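Local coordinates for sugar fermentation stimulation protein homolog (Pyrococcus furiosus, PDB 4DA2) that probably binds DNA, joining an OB-fold domain to a calcium-binding domain of the PD-(D/E)xK nuclease superfamily, at residues E127-K133 and R169-I175; I208-G212 and Y223-V229. The protein carries 1 engineered substitution. All coordinates share one frame; numbering follows the deposited sequence.

Contact 1: E127-K133 and R169-I175. With CA (calcium ion), chain C.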
ATOM      1  N   GLU A 127       2.770   7.196  22.098  1.00 26.97           N
ATOM      2  CA  GLU A 127       1.964   6.887  20.922  1.00 25.05           C
ATOM      3  C   GLU A 127       2.648   7.352  19.651  1.00 12.91           C
ATOM      4  O   GLU A 127       3.537   8.210  19.694  1.00 20.04           O
ATOM      5  CB  GLU A 127       0.607   7.564  21.017  1.00 22.62           C
ATOM      6  CG  GLU A 127      -0.289   7.043  22.120  1.00 35.79           C
ATOM      7  CD  GLU A 127      -1.530   7.905  22.268  1.00 32.01           C
ATOM      8  OE1 GLU A 127      -1.529   9.034  21.723  1.00 39.08           O
ATOM      9  OE2 GLU A 127      -2.501   7.448  22.914  1.00 58.85           O
ATOM     10  N   ILE A 128       2.256   6.753  18.523  1.00 16.11           N
ATOM     11  CA  ILE A 128       2.764   7.148  17.211  1.00 13.50           C
ATOM     12  C   ILE A 128       1.645   7.068  16.170  1.00 12.32           C
ATOM     13  O   ILE A 128       0.878   6.089  16.109  1.00 17.83           O
ATOM     14  CB  ILE A 128       4.027   6.310  16.778  1.00 15.28           C
ATOM     15  CG1 ILE A 128       4.595   6.806  15.435  1.00 18.09           C
ATOM     16  CG2 ILE A 128       3.713   4.800  16.766  1.00 27.41           C
ATOM     17  CD1 ILE A 128       5.942   6.152  15.003  1.00 29.01           C
ATOM     18  N   PHE A 129       1.538   8.127  15.369  1.00 16.56           N
ATOM     19  CA  PHE A 129       0.642   8.121  14.205  1.00 15.58           C
ATOM     20  C   PHE A 129       1.380   7.537  13.008  1.00 12.04           C
ATOM     21  O   PHE A 129       2.514   7.952  12.709  1.00 15.69           O
ATOM     22  CB  PHE A 129       0.189   9.546  13.893  1.00 15.90           C
ATOM     23  CG  PHE A 129      -0.780  10.092  14.886  1.00 14.78           C
ATOM     24  CD1 PHE A 129      -2.140   9.770  14.794  1.00 20.39           C
ATOM     25  CD2 PHE A 129      -0.330  10.876  15.958  1.00 19.27           C
ATOM     26  CE1 PHE A 129      -3.068  10.287  15.742  1.00 18.86           C
ATOM     27  CE2 PHE A 129      -1.238  11.382  16.913  1.00 22.21           C
ATOM     28  CZ  PHE A 129      -2.604  11.076  16.808  1.00 18.65           C
ATOM     29  N   VAL A 130       0.749   6.575  12.338  1.00 19.84           N
ATOM     30  CA  VAL A 130       1.366   5.916  11.183  1.00 23.44           C
ATOM     31  C   VAL A 130       0.435   5.963   9.971  1.00 12.65           C
ATOM     32  O   VAL A 130      -0.726   5.548  10.065  1.00 15.90           O
ATOM     33  CB  VAL A 130       1.777   4.444  11.502  1.00 12.86           C
ATOM     34  CG1 VAL A 130       2.410   3.795  10.262  1.00 17.86           C
ATOM     35  CG2 VAL A 130       2.721   4.401  12.689  1.00 14.92           C
ATOM     36  N   GLU A 131       0.940   6.515   8.858  1.00 13.38           N
ATOM     37  CA  GLU A 131       0.233   6.514   7.584  1.00 17.54           C
ATOM     38  C   GLU A 131       0.937   5.528   6.653  1.00 20.34           C
ATOM     39  O   GLU A 131       2.185   5.537   6.558  1.00 16.69           O
ATOM     40  CB  GLU A 131       0.210   7.933   6.974  1.00 14.05           C
ATOM     41  CG  GLU A 131      -0.402   8.053   5.565  1.00 14.94           C
ATOM     42  CD  GLU A 131      -1.863   7.602   5.519  1.00 14.16           C
ATOM     43  OE1 GLU A 131      -2.542   7.700   6.572  1.00 17.47           O
ATOM     44  OE2 GLU A 131      -2.316   7.113   4.443  1.00 17.21           O
ATOM     45  N   THR A 132       0.156   4.658   6.005  1.00 12.21           N
ATOM     46  CA  THR A 132       0.746   3.712   5.059  1.00 12.46           C
ATOM     47  C   THR A 132       0.323   4.086   3.648  1.00 15.09           C
ATOM     48  O   THR A 132      -0.831   4.506   3.431  1.00 16.67           O
ATOM     49  CB  THR A 132       0.416   2.238   5.392  1.00 17.85           C
ATOM     50  OG1 THR A 132      -1.003   2.043   5.321  1.00 24.79           O
ATOM     51  CG2 THR A 132       0.892   1.893   6.796  1.00 19.36           C
ATOM     52  N   LYS A 133       1.258   4.028   2.703  1.00 13.78           N
ATOM     53  CA  LYS A 133       0.926   4.324   1.287  1.00 13.01           C
ATOM     54  C   LYS A 133       1.318   3.205   0.328  1.00 15.88           C
ATOM     55  O   LYS A 133       2.330   2.559   0.524  1.00 13.97           O
ATOM     56  CB  LYS A 133       1.610   5.613   0.839  1.00 13.83           C
ATOM     57  CG  LYS A 133       1.202   6.830   1.677  1.00 24.34           C
ATOM     58  CD  LYS A 133       0.308   7.744   0.912  1.00 32.69           C
ATOM     59  CE  LYS A 133      -0.262   8.856   1.780  1.00 26.41           C
ATOM     60  NZ  LYS A 133      -1.689   8.511   2.069  1.00 28.11           N
ATOM     61  N   ARG A 169       5.204  11.802  17.691  1.00 19.27           N
ATOM     62  CA  ARG A 169       5.808  10.750  16.876  1.00 17.41           C
ATOM     63  C   ARG A 169       4.934  10.502  15.645  1.00 17.68           C
ATOM     64  O   ARG A 169       3.701  10.270  15.741  1.00 15.19           O
ATOM     65  CB  ARG A 169       5.993   9.459  17.701  1.00 18.05           C
ATOM     66  CG  ARG A 169       6.953   9.607  18.917  1.00 32.01           C
ATOM     67  CD  ARG A 169       8.408   9.531  18.460  1.00 42.20           C
ATOM     68  NE  ARG A 169       8.632   8.315  17.680  1.00136.50           N
ATOM     69  CZ  ARG A 169       9.459   8.210  16.644  1.00 53.36           C
ATOM     70  NH1 ARG A 169      10.176   9.252  16.232  1.00 49.08           N
ATOM     71  NH2 ARG A 169       9.569   7.049  16.017  1.00 51.00           N
ATOM     72  N   ALA A 170       5.577  10.544  14.485  1.00 19.96           N
ATOM     73  CA  ALA A 170       4.884  10.356  13.233  1.00 14.65           C
ATOM     74  C   ALA A 170       5.735   9.506  12.288  1.00 15.21           C
ATOM     75  O   ALA A 170       6.972   9.633  12.263  1.00 14.02           O
ATOM     76  CB  ALA A 170       4.562  11.709  12.595  1.00 12.20           C
ATOM     77  N   MET A 171       5.063   8.653  11.515  1.00 15.09           N
ATOM     78  CA  MET A 171       5.725   7.731  10.569  1.00 15.31           C
ATOM     79  C   MET A 171       4.915   7.558   9.294  1.00 12.19           C
ATOM     80  O   MET A 171       3.673   7.484   9.338  1.00 14.03           O
ATOM     81  CB  MET A 171       5.931   6.345  11.206  1.00 13.45           C
ATOM     82  CG  MET A 171       6.673   5.367  10.311  1.00 17.19           C
ATOM     83  SD  MET A 171       6.893   3.748  11.091  1.00 21.74           S
ATOM     84  CE  MET A 171       8.347   4.143  12.049  1.00 23.61           C
ATOM     85  N   ILE A 172       5.615   7.545   8.154  1.00 12.53           N
ATOM     86  CA  ILE A 172       5.026   7.105   6.902  1.00 11.10           C
ATOM     87  C   ILE A 172       5.702   5.833   6.440  1.00 17.80           C
ATOM     88  O   ILE A 172       6.927   5.712   6.462  1.00 15.71           O
ATOM     89  CB  ILE A 172       4.985   8.224   5.782  1.00  9.03           C
ATOM     90  CG1 ILE A 172       4.201   7.768   4.546  1.00 13.98           C
ATOM     91  CG2 ILE A 172       6.397   8.701   5.379  1.00 12.86           C
ATOM     92  CD1 ILE A 172       3.855   8.925   3.620  1.00 14.46           C
ATOM     93  N   VAL A 173       4.881   4.867   6.056  1.00 15.43           N
ATOM     94  CA  VAL A 173       5.382   3.570   5.612  1.00  8.70           C
ATOM     95  C   VAL A 173       4.903   3.317   4.203  1.00 11.88           C
ATOM     96  O   VAL A 173       3.682   3.223   3.969  1.00 15.53           O
ATOM     97  CB  VAL A 173       4.897   2.442   6.520  1.00 11.26           C
ATOM     98  CG1 VAL A 173       5.448   1.082   6.007  1.00 15.05           C
ATOM     99  CG2 VAL A 173       5.321   2.665   8.001  1.00 14.38           C
ATOM    100  N   PHE A 174       5.843   3.179   3.267  1.00 11.11           N
ATOM    101  CA  PHE A 174       5.503   2.823   1.893  1.00  7.95           C
ATOM    102  C   PHE A 174       5.466   1.299   1.743  1.00 14.04           C
ATOM    103  O   PHE A 174       6.407   0.592   2.099  1.00 12.57           O
ATOM    104  CB  PHE A 174       6.504   3.497   0.924  1.00 11.89           C
ATOM    105  CG  PHE A 174       6.437   4.985   0.969  1.00 18.69           C
ATOM    106  CD1 PHE A 174       5.419   5.655   0.296  1.00 18.69           C
ATOM    107  CD2 PHE A 174       7.333   5.729   1.742  1.00 13.67           C
ATOM    108  CE1 PHE A 174       5.306   7.048   0.346  1.00 20.30           C
ATOM    109  CE2 PHE A 174       7.242   7.144   1.772  1.00 16.34           C
ATOM    110  CZ  PHE A 174       6.216   7.790   1.096  1.00 21.19           C
ATOM    111  N   ILE A 175       4.348   0.800   1.235  1.00 12.08           N
ATOM    112  CA  ILE A 175       4.180  -0.630   1.032  1.00 12.20           C
ATOM    113  C   ILE A 175       4.539  -0.947  -0.424  1.00  9.77           C
ATOM    114  O   ILE A 175       3.727  -0.739  -1.355  1.00 14.51           O
ATOM    115  CB  ILE A 175       2.723  -1.079   1.368  1.00 13.75           C
ATOM    116  CG1 ILE A 175       2.324  -0.603   2.784  1.00 16.83           C
ATOM    117  CG2 ILE A 175       2.615  -2.586   1.239  1.00 16.27           C
ATOM    118  CD1 ILE A 175       3.206  -1.153   3.939  1.00 22.55           C
TER
HETATM  119 CA    CA C 301      -3.119   4.997   3.761  1.00 14.23          CA
HETATM  120  O   HOH W   1       3.381  11.191  19.940  1.00 33.04           O
HETATM  121  O   HOH W   2      -2.984   6.183   1.659  1.00 24.85           O
HETATM  122  O   HOH W   3      -5.486   6.001   3.326  1.00 29.13           O
HETATM  123  O   HOH W   4      -3.946   2.688   3.985  1.00 31.04           O

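Contact 2: I208-G212 and Y223-V229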
ATOM      1  N   ILE A 208      10.466   7.743   8.013  1.00 12.95           N
ATOM      2  CA  ILE A 208      10.048   7.164   6.724  1.00  8.98           C
ATOM      3  C   ILE A 208      10.576   5.717   6.595  1.00 16.89           C
ATOM      4  O   ILE A 208      11.771   5.473   6.765  1.00 14.15           O
ATOM      5  CB  ILE A 208      10.506   8.002   5.517  1.00 17.88           C
ATOM      6  CG1 ILE A 208       9.876   9.410   5.570  1.00 13.57           C
ATOM      7  CG2 ILE A 208      10.174   7.252   4.213  1.00 18.54           C
ATOM      8  CD1 ILE A 208      10.408  10.369   4.489  1.00 12.37           C
ATOM      9  N   ARG A 209       9.675   4.770   6.305  1.00 13.59           N
ATOM     10  CA  ARG A 209      10.073   3.355   6.111  1.00  9.09           C
ATOM     11  C   ARG A 209       9.443   2.892   4.801  1.00 20.41           C
ATOM     12  O   ARG A 209       8.447   3.478   4.321  1.00 14.47           O
ATOM     13  CB  ARG A 209       9.535   2.458   7.242  1.00  8.44           C
ATOM     14  CG  ARG A 209       9.935   2.887   8.683  1.00 18.00           C
ATOM     15  CD  ARG A 209      11.419   2.703   9.013  1.00 24.64           C
ATOM     16  NE  ARG A 209      11.687   3.161  10.388  1.00 18.86           N
ATOM     17  CZ  ARG A 209      12.194   4.354  10.693  1.00 21.39           C
ATOM     18  NH1 ARG A 209      12.548   5.198   9.728  1.00 27.17           N
ATOM     19  NH2 ARG A 209      12.385   4.681  11.967  1.00 27.05           N
ATOM     20  N   ALA A 210      10.017   1.840   4.237  1.00 16.75           N
ATOM     21  CA  ALA A 210       9.440   1.171   3.074  1.00 11.35           C
ATOM     22  C   ALA A 210       9.628  -0.344   3.212  1.00 17.32           C
ATOM     23  O   ALA A 210      10.698  -0.806   3.576  1.00 14.00           O
ATOM     24  CB  ALA A 210      10.082   1.687   1.789  1.00 16.50           C
ATOM     25  N   LEU A 211       8.584  -1.096   2.889  1.00 11.60           N
ATOM     26  CA  LEU A 211       8.586  -2.541   3.054  1.00 11.82           C
ATOM     27  C   LEU A 211       8.352  -3.256   1.740  1.00 16.13           C
ATOM     28  O   LEU A 211       7.535  -2.811   0.950  1.00 16.96           O
ATOM     29  CB  LEU A 211       7.474  -2.941   4.008  1.00 16.67           C
ATOM     30  CG  LEU A 211       7.383  -2.190   5.341  1.00 16.73           C
ATOM     31  CD1 LEU A 211       6.125  -2.639   6.096  1.00 21.81           C
ATOM     32  CD2 LEU A 211       8.638  -2.446   6.181  1.00 14.35           C
ATOM     33  N   GLY A 212       9.074  -4.356   1.511  1.00 10.57           N
ATOM     34  CA  GLY A 212       8.860  -5.166   0.308  1.00 13.68           C
ATOM     35  C   GLY A 212       7.913  -6.309   0.608  1.00 17.38           C
ATOM     36  O   GLY A 212       8.089  -7.044   1.592  1.00 17.02           O
ATOM     37  N   TYR A 223       6.572 -11.212   3.261  1.00 13.45           N
ATOM     38  CA  TYR A 223       7.209  -9.976   3.659  1.00 17.11           C
ATOM     39  C   TYR A 223       8.698 -10.181   3.439  1.00 16.02           C
ATOM     40  O   TYR A 223       9.291 -11.054   4.070  1.00 19.12           O
ATOM     41  CB  TYR A 223       6.880  -9.680   5.143  1.00 11.96           C
ATOM     42  CG  TYR A 223       7.718  -8.573   5.762  1.00 19.98           C
ATOM     43  CD1 TYR A 223       7.903  -7.334   5.106  1.00 16.06           C
ATOM     44  CD2 TYR A 223       8.343  -8.761   6.998  1.00 20.69           C
ATOM     45  CE1 TYR A 223       8.676  -6.326   5.674  1.00 23.21           C
ATOM     46  CE2 TYR A 223       9.121  -7.740   7.576  1.00 20.04           C
ATOM     47  CZ  TYR A 223       9.279  -6.535   6.904  1.00 23.51           C
ATOM     48  OH  TYR A 223      10.052  -5.536   7.466  1.00 21.40           O
ATOM     49  N   ARG A 224       9.286  -9.402   2.522  1.00 15.87           N
ATOM     50  CA  ARG A 224      10.678  -9.568   2.132  1.00 18.06           C
ATOM     51  C   ARG A 224      11.648  -8.776   3.039  1.00 17.10           C
ATOM     52  O   ARG A 224      12.850  -9.023   3.013  1.00 28.03           O
ATOM     53  CB  ARG A 224      10.890  -9.228   0.649  1.00 23.15           C
ATOM     54  CG  ARG A 224      10.154 -10.168  -0.357  1.00 17.88           C
ATOM     55  CD  ARG A 224      10.713  -9.975  -1.790  1.00 17.59           C
ATOM     56  NE  ARG A 224      10.746  -8.564  -2.172  1.00 20.24           N
ATOM     57  CZ  ARG A 224       9.684  -7.862  -2.560  1.00 23.77           C
ATOM     58  NH1 ARG A 224       8.495  -8.444  -2.658  1.00 19.85           N
ATOM     59  NH2 ARG A 224       9.808  -6.575  -2.861  1.00 18.63           N
ATOM     60  N   GLY A 225      11.109  -7.882   3.860  1.00 20.31           N
ATOM     61  CA  GLY A 225      11.908  -7.018   4.723  1.00 21.76           C
ATOM     62  C   GLY A 225      11.821  -5.570   4.264  1.00 21.80           C
ATOM     63  O   GLY A 225      10.971  -5.208   3.414  1.00 19.75           O
ATOM     64  N   GLU A 226      12.719  -4.734   4.779  1.00 13.68           N
ATOM     65  CA  GLU A 226      12.681  -3.323   4.391  1.00 17.78           C
ATOM     66  C   GLU A 226      13.379  -3.045   3.065  1.00 16.53           C
ATOM     67  O   GLU A 226      14.303  -3.759   2.655  1.00 18.71           O
ATOM     68  CB  GLU A 226      13.291  -2.430   5.473  1.00 18.54           C
ATOM     69  CG  GLU A 226      12.519  -2.416   6.762  1.00 23.84           C
ATOM     70  CD  GLU A 226      13.163  -1.492   7.799  1.00 25.46           C
ATOM     71  OE1 GLU A 226      13.498  -0.326   7.448  1.00 29.61           O
ATOM     72  OE2 GLU A 226      13.284  -1.914   8.965  1.00 26.90           O
ATOM     73  N   LEU A 227      12.953  -1.974   2.407  1.00 16.40           N
ATOM     74  CA  LEU A 227      13.569  -1.516   1.176  1.00 17.03           C
ATOM     75  C   LEU A 227      14.456  -0.319   1.527  1.00 13.20           C
ATOM     76  O   LEU A 227      14.152   0.429   2.481  1.00 14.25           O
ATOM     77  CB  LEU A 227      12.499  -1.072   0.165  1.00 22.50           C
ATOM     78  CG  LEU A 227      11.361  -2.056  -0.183  1.00 20.81           C
ATOM     79  CD1 LEU A 227      10.337  -1.389  -1.105  1.00 15.53           C
ATOM     80  CD2 LEU A 227      11.928  -3.301  -0.838  1.00 13.95           C
ATOM     81  N   GLY A 228      15.528  -0.139   0.760  1.00 18.74           N
ATOM     82  CA  GLY A 228      16.421   0.994   0.963  1.00 22.04           C
ATOM     83  C   GLY A 228      15.748   2.273   0.500  1.00 16.44           C
ATOM     84  O   GLY A 228      15.426   2.411  -0.659  1.00 19.65           O
ATOM     85  N   VAL A 229      15.555   3.195   1.441  1.00 13.58           N
ATOM     86  CA  VAL A 229      14.865   4.448   1.222  1.00 12.08           C
ATOM     87  C   VAL A 229      15.775   5.541   0.676  1.00 23.92           C
ATOM     88  O   VAL A 229      16.814   5.856   1.276  1.00 18.63           O
ATOM     89  CB  VAL A 229      14.216   4.928   2.537  1.00 14.83           C
ATOM     90  CG1 VAL A 229      13.597   6.285   2.358  1.00 20.15           C
ATOM     91  CG2 VAL A 229      13.134   3.903   3.002  1.00 14.48           C
TER

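Contact 1: E127-K133 and R169-I175
Glu131 and Ile172 are paired midway along two parallel neighbouring strands, 127-133 and 169-175, in the sheet of a PD-(D/E)xK nuclease-like domain; Glu131, Thr132 and Lys133 have the spacing of that family's (D/E)xK signature. Backbone hydrogen bonds alternate between the strands from Phe129 N to Arg169 O as far as Ile175 N to Lys133 O, the last almost straight at 178°. Beyond the first of these, water 1 bridges Glu127 O and Arg169 N. One face of the pair is largely apolar. Ile128 holds CG1 anti to the backbone N (chi1 -176°), which carries CD1 to within 3.8 Å of Met171 CB, and Val130 CG1 meets Val173 CG2 at 3.9 Å. Phe88 of helix 81-93 packs on Val130, Thr132 and Val173 from this side. The other face, against helix 151-165, carries Lys133. Its CB rests 3.8 Å from Phe174 CD1, and its CG touches Ile172 CD1 at 3.9 Å; Ile172 also lays CG1 over one face of the Phe174 ring, toward the rim. CD and CE of Lys133 then carry the chain away from strand 169-175, bends at chi2 and chi4 bringing NZ back to Glu131 OE2, at 2.8 Å. This salt bridge meets the carboxylate from above its plane, 38° out of it. Lys133 NZ has further hydrogen bonds to water 2 and His156 ND1, so three partners fix the amine beside the metal site. The calcium ion is bound by Glu131 OE2 at 2.4 Å, the backbone Thr132 O and three waters, with Asp118 from strand 115-122 also a ligand. Water 2 is shared: it coordinates the calcium ion and accepts a hydrogen bond from Lys133 NZ at 2.7 Å.

Contact 2: I208-G212 and Y223-V229
Ala210 and Leu227 meet through both backbone and side chain: Leu227 N donates to Ala210 O at 2.8 Å, from 41° above the carbonyl plane, and the two CB atoms touch. Leu227 then runs along the backbone of the facing strand, its CG 3.7 Å from Gly212 N and its two methyls divided between Leu211 O (CD1) and Gly212 CA (CD2). Cut back to alanine, Leu227 would lose CG and both methyls, which is likely to uncover the Leu211-Gly212 peptide and open a gap beside Gly212. Val229 CG2 packs on Ala210 CB at 4.0 Å, while its CG1 reaches Ile208 CG2. These residues belong to the antiparallel beta hairpin of strands 207-215 and 220-229, in the sheet of the nuclease-like domain. Toward the turn, Gly212 N bonds straight to Gly225 O (177°) and Gly212 O accepts from Arg224 N. Gly212 C lies over one face of the Arg224 guanidinium, toward its rim, and a side chain on Gly212 would run into NH2 of that group. Gly225 has a positive phi (111°), at which a CB would press on the preceding carbonyl oxygen; its N sits 3.4 Å above the plane of the Tyr223 ring, near the rim. Leu211 CD2 approaches Tyr223 OH at 3.6 Å and CE1 of the same ring. Farther out, His214 ND1 and Val181 O hold the Arg224 guanidinium by hydrogen bonds. Arg209 runs alongside Glu226, but its salt bridges go to Glu99 and Glu207. Leu211 and Tyr223 both pack on Ile91 of helix 81-93.

How the contacts relate
Contacts 1 and 2 lie in one sheet, where strands 169-176 and 207-215 are parallel neighbours. Phe174 joins them through two probable backbone hydrogen bonds, to Arg209 O and Leu211 N, while Ile172 packs on Ile208 and Val173 on Leu211. Contact 1 is the more buried: parallel strands with largely apolar packing on one face and, on the other, apolar residues together with a Glu131-Lys133 pair at a metal. Contact 2 is a partly buried antiparallel hairpin, in which Gly212 lets the Arg224 and Leu227 side chains come close, Gly225 allows a positive phi, and arginines find polar partners both in the hairpin (Glu207, His214) and outside it (Glu99, Val181). Helix 81-93 touches both, Phe88 reaching Val173 and Leu211.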